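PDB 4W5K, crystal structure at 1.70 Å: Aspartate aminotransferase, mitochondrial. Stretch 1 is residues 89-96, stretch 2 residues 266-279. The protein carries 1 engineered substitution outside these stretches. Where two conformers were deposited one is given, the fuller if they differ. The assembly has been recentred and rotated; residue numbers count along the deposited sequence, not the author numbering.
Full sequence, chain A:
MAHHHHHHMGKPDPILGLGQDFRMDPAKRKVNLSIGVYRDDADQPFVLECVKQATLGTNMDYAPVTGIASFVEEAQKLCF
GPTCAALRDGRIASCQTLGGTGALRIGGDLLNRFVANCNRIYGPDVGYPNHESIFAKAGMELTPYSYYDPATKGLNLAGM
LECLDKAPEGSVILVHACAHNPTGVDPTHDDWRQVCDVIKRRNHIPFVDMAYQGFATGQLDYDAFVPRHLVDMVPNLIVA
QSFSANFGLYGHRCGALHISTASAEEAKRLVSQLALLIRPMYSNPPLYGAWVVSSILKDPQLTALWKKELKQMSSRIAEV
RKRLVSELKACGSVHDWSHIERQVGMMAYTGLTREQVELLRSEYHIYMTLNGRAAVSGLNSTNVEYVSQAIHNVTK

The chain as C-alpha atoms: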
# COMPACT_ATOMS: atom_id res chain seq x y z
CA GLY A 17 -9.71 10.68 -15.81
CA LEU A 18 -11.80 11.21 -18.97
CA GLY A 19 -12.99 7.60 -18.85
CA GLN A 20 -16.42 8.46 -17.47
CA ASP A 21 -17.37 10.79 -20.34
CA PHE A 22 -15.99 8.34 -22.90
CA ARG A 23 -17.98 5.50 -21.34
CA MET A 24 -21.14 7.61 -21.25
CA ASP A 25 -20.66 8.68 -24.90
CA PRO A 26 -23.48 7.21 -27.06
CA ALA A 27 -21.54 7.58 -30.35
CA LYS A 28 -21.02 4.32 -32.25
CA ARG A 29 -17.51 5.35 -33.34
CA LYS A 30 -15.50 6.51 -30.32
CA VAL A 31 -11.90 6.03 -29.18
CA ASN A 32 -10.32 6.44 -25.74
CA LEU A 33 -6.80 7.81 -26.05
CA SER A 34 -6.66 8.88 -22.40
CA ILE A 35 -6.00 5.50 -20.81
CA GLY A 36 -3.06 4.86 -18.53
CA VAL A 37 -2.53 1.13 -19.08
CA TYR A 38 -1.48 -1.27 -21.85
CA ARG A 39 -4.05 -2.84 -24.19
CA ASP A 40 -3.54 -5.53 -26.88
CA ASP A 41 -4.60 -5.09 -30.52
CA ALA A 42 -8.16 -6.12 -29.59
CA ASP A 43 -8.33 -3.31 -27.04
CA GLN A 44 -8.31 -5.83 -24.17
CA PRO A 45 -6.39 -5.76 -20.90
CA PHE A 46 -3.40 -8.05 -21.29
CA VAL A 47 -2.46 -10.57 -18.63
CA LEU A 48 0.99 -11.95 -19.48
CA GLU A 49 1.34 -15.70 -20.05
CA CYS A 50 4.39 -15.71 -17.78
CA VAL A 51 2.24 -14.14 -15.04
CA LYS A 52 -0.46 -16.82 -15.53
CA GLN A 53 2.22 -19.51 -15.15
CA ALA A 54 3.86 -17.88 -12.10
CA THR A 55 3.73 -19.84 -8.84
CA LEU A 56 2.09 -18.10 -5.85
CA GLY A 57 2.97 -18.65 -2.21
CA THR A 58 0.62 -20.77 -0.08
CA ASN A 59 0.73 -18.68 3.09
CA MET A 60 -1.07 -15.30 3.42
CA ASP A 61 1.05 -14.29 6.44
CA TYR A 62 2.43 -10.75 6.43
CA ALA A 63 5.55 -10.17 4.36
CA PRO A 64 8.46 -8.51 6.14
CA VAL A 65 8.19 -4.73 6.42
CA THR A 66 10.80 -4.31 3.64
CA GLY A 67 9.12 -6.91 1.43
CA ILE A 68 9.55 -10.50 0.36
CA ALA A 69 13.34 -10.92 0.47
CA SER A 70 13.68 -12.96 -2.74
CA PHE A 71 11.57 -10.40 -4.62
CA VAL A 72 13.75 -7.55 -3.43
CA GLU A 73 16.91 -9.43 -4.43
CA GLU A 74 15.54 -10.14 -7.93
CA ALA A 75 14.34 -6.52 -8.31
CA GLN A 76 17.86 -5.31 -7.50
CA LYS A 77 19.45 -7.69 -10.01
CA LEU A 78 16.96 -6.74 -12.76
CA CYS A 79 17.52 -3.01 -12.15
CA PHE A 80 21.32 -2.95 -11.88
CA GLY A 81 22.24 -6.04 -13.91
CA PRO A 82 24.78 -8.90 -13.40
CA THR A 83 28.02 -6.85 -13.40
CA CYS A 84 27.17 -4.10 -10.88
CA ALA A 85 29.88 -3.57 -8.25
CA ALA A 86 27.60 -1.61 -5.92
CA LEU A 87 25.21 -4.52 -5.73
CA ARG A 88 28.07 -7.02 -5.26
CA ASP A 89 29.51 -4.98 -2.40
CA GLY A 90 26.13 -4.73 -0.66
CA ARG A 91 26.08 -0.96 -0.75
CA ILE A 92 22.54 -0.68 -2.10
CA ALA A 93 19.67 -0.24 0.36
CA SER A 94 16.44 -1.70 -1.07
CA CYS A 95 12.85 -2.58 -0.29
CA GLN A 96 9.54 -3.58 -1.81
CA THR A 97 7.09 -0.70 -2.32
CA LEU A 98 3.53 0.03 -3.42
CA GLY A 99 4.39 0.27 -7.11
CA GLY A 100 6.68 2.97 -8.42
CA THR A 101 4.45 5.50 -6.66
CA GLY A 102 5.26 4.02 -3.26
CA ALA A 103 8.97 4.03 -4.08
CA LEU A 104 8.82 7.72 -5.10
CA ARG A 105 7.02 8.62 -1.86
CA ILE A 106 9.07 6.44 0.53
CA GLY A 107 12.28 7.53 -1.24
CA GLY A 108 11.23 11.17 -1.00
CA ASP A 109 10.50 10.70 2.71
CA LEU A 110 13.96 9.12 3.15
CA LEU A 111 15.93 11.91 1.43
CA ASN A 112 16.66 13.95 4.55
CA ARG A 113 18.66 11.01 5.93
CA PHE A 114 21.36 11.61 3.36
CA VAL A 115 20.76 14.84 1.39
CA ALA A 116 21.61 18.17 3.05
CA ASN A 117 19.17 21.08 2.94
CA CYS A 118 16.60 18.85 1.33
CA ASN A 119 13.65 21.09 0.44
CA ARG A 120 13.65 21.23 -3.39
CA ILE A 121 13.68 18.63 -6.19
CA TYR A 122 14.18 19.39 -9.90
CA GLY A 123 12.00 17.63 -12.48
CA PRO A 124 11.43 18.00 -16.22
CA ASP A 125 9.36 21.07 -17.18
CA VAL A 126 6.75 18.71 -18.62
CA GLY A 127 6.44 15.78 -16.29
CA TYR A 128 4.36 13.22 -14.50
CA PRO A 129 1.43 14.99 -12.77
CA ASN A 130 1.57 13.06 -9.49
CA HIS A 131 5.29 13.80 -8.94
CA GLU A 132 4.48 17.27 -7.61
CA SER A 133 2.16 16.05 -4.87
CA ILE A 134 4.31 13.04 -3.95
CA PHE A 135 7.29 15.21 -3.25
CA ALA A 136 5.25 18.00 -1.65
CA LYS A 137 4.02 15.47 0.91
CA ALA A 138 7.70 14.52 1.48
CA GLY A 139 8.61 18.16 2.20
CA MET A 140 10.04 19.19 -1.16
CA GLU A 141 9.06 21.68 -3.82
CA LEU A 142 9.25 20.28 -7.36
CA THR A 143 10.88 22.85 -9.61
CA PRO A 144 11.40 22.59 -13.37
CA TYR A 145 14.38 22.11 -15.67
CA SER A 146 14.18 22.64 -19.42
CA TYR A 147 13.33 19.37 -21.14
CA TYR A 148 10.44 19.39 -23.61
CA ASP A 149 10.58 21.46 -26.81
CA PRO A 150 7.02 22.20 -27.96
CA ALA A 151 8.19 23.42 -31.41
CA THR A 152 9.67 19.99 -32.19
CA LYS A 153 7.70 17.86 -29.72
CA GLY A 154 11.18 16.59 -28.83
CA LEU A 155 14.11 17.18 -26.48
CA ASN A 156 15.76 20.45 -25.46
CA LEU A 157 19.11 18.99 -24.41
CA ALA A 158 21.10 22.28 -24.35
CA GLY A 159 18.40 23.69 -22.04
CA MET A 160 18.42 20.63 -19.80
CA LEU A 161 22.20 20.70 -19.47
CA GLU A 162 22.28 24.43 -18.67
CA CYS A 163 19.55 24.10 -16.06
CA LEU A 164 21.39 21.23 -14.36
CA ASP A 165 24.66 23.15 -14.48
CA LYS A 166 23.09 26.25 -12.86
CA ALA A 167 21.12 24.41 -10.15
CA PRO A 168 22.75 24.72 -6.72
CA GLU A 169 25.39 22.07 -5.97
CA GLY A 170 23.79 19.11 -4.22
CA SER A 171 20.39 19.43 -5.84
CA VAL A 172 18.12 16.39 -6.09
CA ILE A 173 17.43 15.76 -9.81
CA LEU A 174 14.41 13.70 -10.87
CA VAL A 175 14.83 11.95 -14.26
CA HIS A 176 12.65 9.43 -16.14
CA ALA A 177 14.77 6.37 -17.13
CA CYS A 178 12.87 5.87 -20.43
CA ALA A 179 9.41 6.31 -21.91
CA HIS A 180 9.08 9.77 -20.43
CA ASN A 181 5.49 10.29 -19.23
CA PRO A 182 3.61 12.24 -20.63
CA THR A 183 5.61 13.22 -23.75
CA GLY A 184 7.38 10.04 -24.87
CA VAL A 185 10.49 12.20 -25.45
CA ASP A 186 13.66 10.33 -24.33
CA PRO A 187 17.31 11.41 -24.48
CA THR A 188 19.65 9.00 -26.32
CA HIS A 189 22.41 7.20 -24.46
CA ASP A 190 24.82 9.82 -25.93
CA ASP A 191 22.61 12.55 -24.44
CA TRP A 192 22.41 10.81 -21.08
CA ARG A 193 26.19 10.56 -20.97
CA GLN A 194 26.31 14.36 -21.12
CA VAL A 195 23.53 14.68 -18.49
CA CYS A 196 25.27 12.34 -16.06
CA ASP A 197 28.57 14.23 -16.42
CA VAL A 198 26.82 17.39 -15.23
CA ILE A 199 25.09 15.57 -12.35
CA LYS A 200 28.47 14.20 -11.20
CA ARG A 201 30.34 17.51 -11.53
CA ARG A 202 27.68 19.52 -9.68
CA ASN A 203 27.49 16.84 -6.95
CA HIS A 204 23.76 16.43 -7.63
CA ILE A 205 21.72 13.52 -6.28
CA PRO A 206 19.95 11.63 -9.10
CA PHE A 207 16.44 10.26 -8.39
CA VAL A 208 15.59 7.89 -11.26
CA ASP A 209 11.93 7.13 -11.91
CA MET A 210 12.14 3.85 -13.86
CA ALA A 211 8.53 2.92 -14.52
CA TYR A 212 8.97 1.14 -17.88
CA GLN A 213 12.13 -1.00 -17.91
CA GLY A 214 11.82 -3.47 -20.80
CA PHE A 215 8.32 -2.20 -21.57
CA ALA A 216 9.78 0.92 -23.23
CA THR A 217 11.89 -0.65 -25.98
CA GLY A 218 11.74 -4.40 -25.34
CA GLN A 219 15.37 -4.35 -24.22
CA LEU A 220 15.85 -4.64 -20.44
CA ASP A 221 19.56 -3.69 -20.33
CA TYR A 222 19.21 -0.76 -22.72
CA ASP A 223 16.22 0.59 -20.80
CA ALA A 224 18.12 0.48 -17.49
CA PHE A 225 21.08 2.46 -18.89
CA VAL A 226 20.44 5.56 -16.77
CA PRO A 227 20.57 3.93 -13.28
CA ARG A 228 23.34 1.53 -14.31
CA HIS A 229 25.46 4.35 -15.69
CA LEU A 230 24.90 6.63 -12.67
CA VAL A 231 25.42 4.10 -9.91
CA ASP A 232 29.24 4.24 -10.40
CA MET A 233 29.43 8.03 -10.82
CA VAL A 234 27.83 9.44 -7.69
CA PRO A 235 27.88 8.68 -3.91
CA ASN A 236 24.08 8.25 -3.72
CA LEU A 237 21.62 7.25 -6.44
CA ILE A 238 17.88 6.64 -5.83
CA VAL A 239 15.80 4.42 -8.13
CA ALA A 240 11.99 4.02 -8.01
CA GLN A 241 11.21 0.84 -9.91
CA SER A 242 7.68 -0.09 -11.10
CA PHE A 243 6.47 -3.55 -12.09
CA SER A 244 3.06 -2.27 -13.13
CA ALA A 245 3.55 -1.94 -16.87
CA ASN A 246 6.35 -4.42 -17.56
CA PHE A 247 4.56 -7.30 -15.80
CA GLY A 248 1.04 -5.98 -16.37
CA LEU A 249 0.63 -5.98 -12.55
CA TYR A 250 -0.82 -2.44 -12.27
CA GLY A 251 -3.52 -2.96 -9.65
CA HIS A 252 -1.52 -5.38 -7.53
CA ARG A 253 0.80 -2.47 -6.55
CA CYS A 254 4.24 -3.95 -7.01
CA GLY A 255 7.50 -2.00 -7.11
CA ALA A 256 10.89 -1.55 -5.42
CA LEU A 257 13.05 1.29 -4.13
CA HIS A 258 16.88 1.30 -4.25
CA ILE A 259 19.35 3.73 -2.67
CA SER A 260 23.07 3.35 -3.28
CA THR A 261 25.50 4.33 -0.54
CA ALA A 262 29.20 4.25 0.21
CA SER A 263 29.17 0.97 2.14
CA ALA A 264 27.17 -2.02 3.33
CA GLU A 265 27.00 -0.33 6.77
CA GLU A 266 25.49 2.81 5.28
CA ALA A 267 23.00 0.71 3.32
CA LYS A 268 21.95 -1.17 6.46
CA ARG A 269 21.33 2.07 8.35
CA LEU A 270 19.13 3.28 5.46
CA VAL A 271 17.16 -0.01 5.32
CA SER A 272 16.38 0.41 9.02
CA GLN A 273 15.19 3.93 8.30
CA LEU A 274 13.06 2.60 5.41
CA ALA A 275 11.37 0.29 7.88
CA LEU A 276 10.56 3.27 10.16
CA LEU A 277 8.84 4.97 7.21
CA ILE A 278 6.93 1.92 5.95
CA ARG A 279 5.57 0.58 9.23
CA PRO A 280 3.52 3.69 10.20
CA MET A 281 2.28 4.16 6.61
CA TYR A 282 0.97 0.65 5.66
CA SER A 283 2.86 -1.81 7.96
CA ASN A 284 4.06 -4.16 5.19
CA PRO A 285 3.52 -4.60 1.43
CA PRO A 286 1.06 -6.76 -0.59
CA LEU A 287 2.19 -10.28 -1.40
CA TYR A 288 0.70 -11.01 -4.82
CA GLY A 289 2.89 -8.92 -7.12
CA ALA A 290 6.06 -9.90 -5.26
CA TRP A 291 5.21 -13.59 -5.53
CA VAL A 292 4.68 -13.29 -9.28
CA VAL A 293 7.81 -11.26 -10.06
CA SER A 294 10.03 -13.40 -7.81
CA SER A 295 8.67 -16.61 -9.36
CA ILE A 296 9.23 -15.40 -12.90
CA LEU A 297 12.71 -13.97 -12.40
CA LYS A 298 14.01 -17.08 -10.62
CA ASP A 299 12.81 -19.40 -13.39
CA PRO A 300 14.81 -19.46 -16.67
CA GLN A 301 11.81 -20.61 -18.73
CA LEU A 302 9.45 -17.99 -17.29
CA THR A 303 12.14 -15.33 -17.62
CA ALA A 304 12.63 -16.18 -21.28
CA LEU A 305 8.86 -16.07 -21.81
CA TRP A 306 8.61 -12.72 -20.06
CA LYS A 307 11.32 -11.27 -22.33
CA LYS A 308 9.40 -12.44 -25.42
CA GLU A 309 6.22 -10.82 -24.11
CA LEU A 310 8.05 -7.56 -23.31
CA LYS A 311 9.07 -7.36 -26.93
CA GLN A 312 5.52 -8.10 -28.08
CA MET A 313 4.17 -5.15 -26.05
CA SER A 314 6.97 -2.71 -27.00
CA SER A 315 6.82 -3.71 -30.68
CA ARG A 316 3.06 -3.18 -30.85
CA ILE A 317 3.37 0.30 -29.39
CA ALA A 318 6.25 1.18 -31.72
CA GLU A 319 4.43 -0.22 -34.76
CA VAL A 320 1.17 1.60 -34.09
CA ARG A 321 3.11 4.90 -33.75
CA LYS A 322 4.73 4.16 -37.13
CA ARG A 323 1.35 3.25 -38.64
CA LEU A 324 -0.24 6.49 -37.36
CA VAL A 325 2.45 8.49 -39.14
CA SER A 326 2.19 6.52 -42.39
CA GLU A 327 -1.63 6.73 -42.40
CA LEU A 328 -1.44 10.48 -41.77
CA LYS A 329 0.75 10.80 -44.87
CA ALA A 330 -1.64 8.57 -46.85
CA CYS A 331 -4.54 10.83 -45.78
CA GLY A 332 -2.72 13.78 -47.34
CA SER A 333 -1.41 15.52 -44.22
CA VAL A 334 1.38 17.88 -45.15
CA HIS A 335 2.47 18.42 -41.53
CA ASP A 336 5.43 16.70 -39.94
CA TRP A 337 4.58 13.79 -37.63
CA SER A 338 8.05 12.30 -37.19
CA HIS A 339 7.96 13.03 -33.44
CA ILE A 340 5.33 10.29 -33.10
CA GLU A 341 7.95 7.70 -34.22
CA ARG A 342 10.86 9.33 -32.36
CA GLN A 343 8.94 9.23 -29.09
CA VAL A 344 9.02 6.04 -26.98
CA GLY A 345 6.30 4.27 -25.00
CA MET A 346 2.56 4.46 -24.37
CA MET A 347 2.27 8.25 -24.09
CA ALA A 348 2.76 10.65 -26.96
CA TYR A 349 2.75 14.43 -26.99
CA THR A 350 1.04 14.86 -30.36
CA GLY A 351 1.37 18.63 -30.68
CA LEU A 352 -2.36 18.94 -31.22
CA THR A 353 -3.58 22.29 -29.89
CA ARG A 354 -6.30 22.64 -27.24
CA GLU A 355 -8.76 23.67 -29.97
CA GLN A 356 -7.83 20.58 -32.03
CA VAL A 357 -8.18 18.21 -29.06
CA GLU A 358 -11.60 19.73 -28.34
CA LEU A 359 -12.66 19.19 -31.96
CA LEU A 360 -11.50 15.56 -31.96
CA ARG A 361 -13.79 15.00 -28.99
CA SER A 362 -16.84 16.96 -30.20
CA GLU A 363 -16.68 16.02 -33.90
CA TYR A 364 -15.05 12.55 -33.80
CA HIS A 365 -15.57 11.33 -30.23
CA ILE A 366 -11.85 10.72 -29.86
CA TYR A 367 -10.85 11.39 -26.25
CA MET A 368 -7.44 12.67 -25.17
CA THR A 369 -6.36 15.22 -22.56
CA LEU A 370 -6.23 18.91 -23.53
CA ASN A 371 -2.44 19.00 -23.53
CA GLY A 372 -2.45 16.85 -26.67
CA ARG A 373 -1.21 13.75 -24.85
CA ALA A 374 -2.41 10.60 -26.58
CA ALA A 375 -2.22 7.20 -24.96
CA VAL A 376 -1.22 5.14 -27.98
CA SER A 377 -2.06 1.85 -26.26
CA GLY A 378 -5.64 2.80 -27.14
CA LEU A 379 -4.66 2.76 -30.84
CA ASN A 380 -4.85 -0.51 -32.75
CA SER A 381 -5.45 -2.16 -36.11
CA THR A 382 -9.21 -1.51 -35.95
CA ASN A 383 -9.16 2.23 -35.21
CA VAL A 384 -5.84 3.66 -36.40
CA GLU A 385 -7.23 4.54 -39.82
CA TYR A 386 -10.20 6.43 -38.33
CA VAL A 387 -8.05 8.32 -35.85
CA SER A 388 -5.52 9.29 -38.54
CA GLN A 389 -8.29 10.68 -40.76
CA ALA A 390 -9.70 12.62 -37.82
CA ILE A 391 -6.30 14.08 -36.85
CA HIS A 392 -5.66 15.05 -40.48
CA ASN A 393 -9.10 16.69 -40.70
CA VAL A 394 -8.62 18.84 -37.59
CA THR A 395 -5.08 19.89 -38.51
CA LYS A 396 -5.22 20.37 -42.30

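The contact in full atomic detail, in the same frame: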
# COMPACT_ATOMS: atom_id res chain seq x y z
N ASP A 89 28.94 -5.42 -3.66
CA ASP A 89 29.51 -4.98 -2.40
C ASP A 89 28.47 -4.71 -1.30
O ASP A 89 28.82 -4.35 -0.18
CB ASP A 89 30.36 -3.73 -2.62
CG ASP A 89 31.49 -3.96 -3.61
OD1 ASP A 89 31.89 -5.13 -3.81
OD2 ASP A 89 31.98 -2.96 -4.18
N GLY A 90 27.20 -4.88 -1.64
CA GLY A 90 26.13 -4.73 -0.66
C GLY A 90 25.85 -3.28 -0.30
O GLY A 90 25.31 -3.00 0.77
N ARG A 91 26.20 -2.35 -1.17
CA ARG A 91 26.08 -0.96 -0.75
C ARG A 91 24.76 -0.35 -1.19
O ARG A 91 24.53 0.84 -0.98
CB ARG A 91 27.29 -0.12 -1.22
CG ARG A 91 27.56 0.03 -2.69
CD ARG A 91 28.95 0.73 -2.83
NE ARG A 91 29.25 1.13 -4.20
CZ ARG A 91 28.66 2.15 -4.82
NH1 ARG A 91 27.74 2.88 -4.19
NH2 ARG A 91 28.99 2.44 -6.08
N ILE A 92 23.85 -1.18 -1.71
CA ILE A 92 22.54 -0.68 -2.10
C ILE A 92 21.43 -1.07 -1.12
O ILE A 92 21.15 -2.26 -0.89
CB ILE A 92 22.15 -1.15 -3.52
CG1 ILE A 92 23.23 -0.75 -4.51
CG2 ILE A 92 20.83 -0.52 -3.97
CD1 ILE A 92 22.86 -1.06 -5.97
N ALA A 93 20.80 -0.05 -0.55
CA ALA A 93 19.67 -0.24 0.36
C ALA A 93 18.36 -0.37 -0.44
O ALA A 93 18.04 0.51 -1.23
CB ALA A 93 19.59 0.94 1.34
N SER A 94 17.60 -1.44 -0.22
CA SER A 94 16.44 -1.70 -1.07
C SER A 94 15.26 -2.24 -0.30
O SER A 94 15.43 -2.88 0.74
CB SER A 94 16.78 -2.71 -2.19
OG SER A 94 17.85 -2.25 -3.02
N CYS A 95 14.07 -1.99 -0.84
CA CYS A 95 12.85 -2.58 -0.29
C CYS A 95 11.73 -2.66 -1.34
O CYS A 95 11.75 -2.00 -2.39
CB CYS A 95 12.35 -1.75 0.92
SG CYS A 95 11.73 -0.08 0.53
N GLN A 96 10.76 -3.51 -1.05
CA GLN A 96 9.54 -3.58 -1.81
C GLN A 96 8.68 -2.36 -1.50
O GLN A 96 8.70 -1.86 -0.37
CB GLN A 96 8.80 -4.88 -1.46
CG GLN A 96 7.41 -5.04 -2.09
CD GLN A 96 6.78 -6.40 -1.78
OE1 GLN A 96 7.45 -7.31 -1.32
NE2 GLN A 96 5.51 -6.54 -2.10
N GLU A 266 26.38 1.71 5.60
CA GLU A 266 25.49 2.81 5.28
C GLU A 266 24.16 2.27 4.74
O GLU A 266 23.10 2.77 5.09
CB GLU A 266 26.15 3.79 4.29
CG GLU A 266 27.23 4.67 4.96
CD GLU A 266 27.80 5.69 3.99
OE1 GLU A 266 27.24 5.84 2.89
OE2 GLU A 266 28.83 6.34 4.32
N ALA A 267 24.22 1.22 3.92
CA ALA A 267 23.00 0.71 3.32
C ALA A 267 22.11 0.12 4.41
O ALA A 267 20.89 0.31 4.38
CB ALA A 267 23.31 -0.34 2.24
N LYS A 268 22.72 -0.56 5.37
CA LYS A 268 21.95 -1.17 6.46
C LYS A 268 21.25 -0.11 7.29
O LYS A 268 20.08 -0.28 7.66
CB LYS A 268 22.83 -2.02 7.36
CG LYS A 268 23.39 -3.27 6.72
CD LYS A 268 24.36 -3.93 7.71
CE LYS A 268 25.52 -4.65 7.02
NZ LYS A 268 25.17 -6.02 6.55
N ARG A 269 21.96 0.98 7.60
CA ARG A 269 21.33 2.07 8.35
C ARG A 269 20.15 2.65 7.56
O ARG A 269 19.13 2.97 8.16
CB ARG A 269 22.33 3.19 8.70
CG ARG A 269 23.55 2.74 9.48
CD ARG A 269 23.28 2.48 10.97
NE ARG A 269 24.48 1.92 11.60
CZ ARG A 269 24.87 2.15 12.85
NH1 ARG A 269 24.17 2.95 13.65
NH2 ARG A 269 25.98 1.58 13.31
N LEU A 270 20.27 2.77 6.23
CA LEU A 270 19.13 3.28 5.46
C LEU A 270 17.97 2.27 5.42
O LEU A 270 16.81 2.67 5.44
CB LEU A 270 19.55 3.67 4.02
CG LEU A 270 20.35 4.97 3.89
CD1 LEU A 270 20.46 5.34 2.39
CD2 LEU A 270 19.71 6.11 4.64
N VAL A 271 18.27 0.97 5.35
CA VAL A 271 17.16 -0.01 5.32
C VAL A 271 16.39 0.05 6.64
O VAL A 271 15.16 -0.03 6.64
CB VAL A 271 17.65 -1.46 5.04
CG1 VAL A 271 16.53 -2.50 5.28
CG2 VAL A 271 18.11 -1.59 3.59
N SER A 272 17.08 0.25 7.75
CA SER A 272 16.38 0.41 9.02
C SER A 272 15.49 1.64 9.00
O SER A 272 14.39 1.65 9.58
CB SER A 272 17.37 0.52 10.18
OG SER A 272 18.11 -0.68 10.29
N GLN A 273 15.97 2.71 8.37
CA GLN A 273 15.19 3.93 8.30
C GLN A 273 14.01 3.77 7.35
O GLN A 273 12.96 4.38 7.56
CB GLN A 273 16.07 5.12 7.88
CG GLN A 273 17.03 5.58 8.97
CD GLN A 273 16.32 6.12 10.21
OE1 GLN A 273 15.43 6.99 10.13
NE2 GLN A 273 16.73 5.61 11.38
N LEU A 274 14.17 2.94 6.30
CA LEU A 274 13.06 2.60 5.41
C LEU A 274 11.97 1.91 6.20
O LEU A 274 10.79 2.25 6.08
CB LEU A 274 13.51 1.69 4.25
CG LEU A 274 14.34 2.35 3.15
CD1 LEU A 274 14.96 1.31 2.22
CD2 LEU A 274 13.47 3.32 2.37
N ALA A 275 12.36 0.96 7.05
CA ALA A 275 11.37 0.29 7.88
C ALA A 275 10.58 1.28 8.75
O ALA A 275 9.38 1.12 8.91
CB ALA A 275 12.05 -0.78 8.75
N LEU A 276 11.26 2.29 9.32
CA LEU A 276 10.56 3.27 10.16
C LEU A 276 9.59 4.15 9.37
O LEU A 276 8.70 4.76 9.96
CB LEU A 276 11.56 4.16 10.91
CG LEU A 276 12.50 3.35 11.79
CD1 LEU A 276 13.59 4.27 12.33
CD2 LEU A 276 11.74 2.69 12.95
N LEU A 277 9.77 4.21 8.05
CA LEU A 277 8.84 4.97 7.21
C LEU A 277 7.66 4.11 6.77
O LEU A 277 6.52 4.57 6.71
CB LEU A 277 9.55 5.50 5.96
CG LEU A 277 10.55 6.65 6.21
CD1 LEU A 277 11.38 6.93 4.96
CD2 LEU A 277 9.79 7.90 6.64
N ILE A 278 7.96 2.86 6.43
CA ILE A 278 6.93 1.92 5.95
C ILE A 278 5.93 1.54 7.04
O ILE A 278 4.73 1.56 6.82
CB ILE A 278 7.58 0.66 5.40
CG1 ILE A 278 8.38 0.97 4.12
CG2 ILE A 278 6.50 -0.43 5.10
CD1 ILE A 278 9.50 -0.03 3.90
N ARG A 279 6.44 1.16 8.21
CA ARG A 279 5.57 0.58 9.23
C ARG A 279 4.39 1.51 9.62
O ARG A 279 3.24 1.04 9.65
CB ARG A 279 6.38 0.19 10.46
CG ARG A 279 5.56 -0.55 11.47
CD ARG A 279 6.40 -1.10 12.62
NE ARG A 279 7.41 -2.06 12.15
CZ ARG A 279 8.71 -1.79 12.04
NH1 ARG A 279 9.17 -0.59 12.37
NH2 ARG A 279 9.56 -2.72 11.62

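A short strand, residues 92-96, lies along a helix, residues 266-279, and the two run in nearly the same direction, their axes 24° apart and 7.0 Å at closest approach. No hydrogen bond crosses between them. The helix spends its backbone groups internally, as in the bond from Val-271 N to Ala-267 O (2.9 Å), and the stretches meet by van der Waals packing of methyl groups, larger apolar side chains and a few backbone carbonyls.

The approach is tightest where two alanines face each other. The CA atoms of Ala-93 and Ala-267 are 4.6 Å apart, and their CB atoms 4.0 Å; both side chains point toward the opposing stretch. A methyl group is small enough to let the two backbones come this near while still filling the space between them. Ala-93 CB sits 3.4 Å from Ala-267 O, in van der Waals contact with the helix backbone itself, and also touches Leu-270 CB at 3.8 Å and Val-271 CG2 at 3.7 Å. It thus rests against Ala-267 and against Leu-270 and Val-271, three and four residues on, about one helical turn later. Ala-267 CB, in turn, meets the strand's approach from the loop, lying 3.6 Å from both Gly-90 O and Arg-91 O. Gly-90, with its positive phi of 75°, ends the preceding helix in a Schellman motif, a conformation that favours glycine.

Alternation along the strand sets the next contact. Ser-94 turns its side chain away, where its hydroxyl is hydrogen-bonded elsewhere in the structure, and Cys-95 points back toward the helix. Its chi1 of 68° (p) places SG 3.9 Å from Leu-274 CD1 and 4.0 Å from Ile-278 CD1. The polarizable sulfur suits this buried, apolar setting. Ala-267, Leu-270, Leu-274 and Ile-278 recur at intervals of three or four, giving the helix one continuous apolar face, while Lys-268 and Arg-269 point away and are exposed.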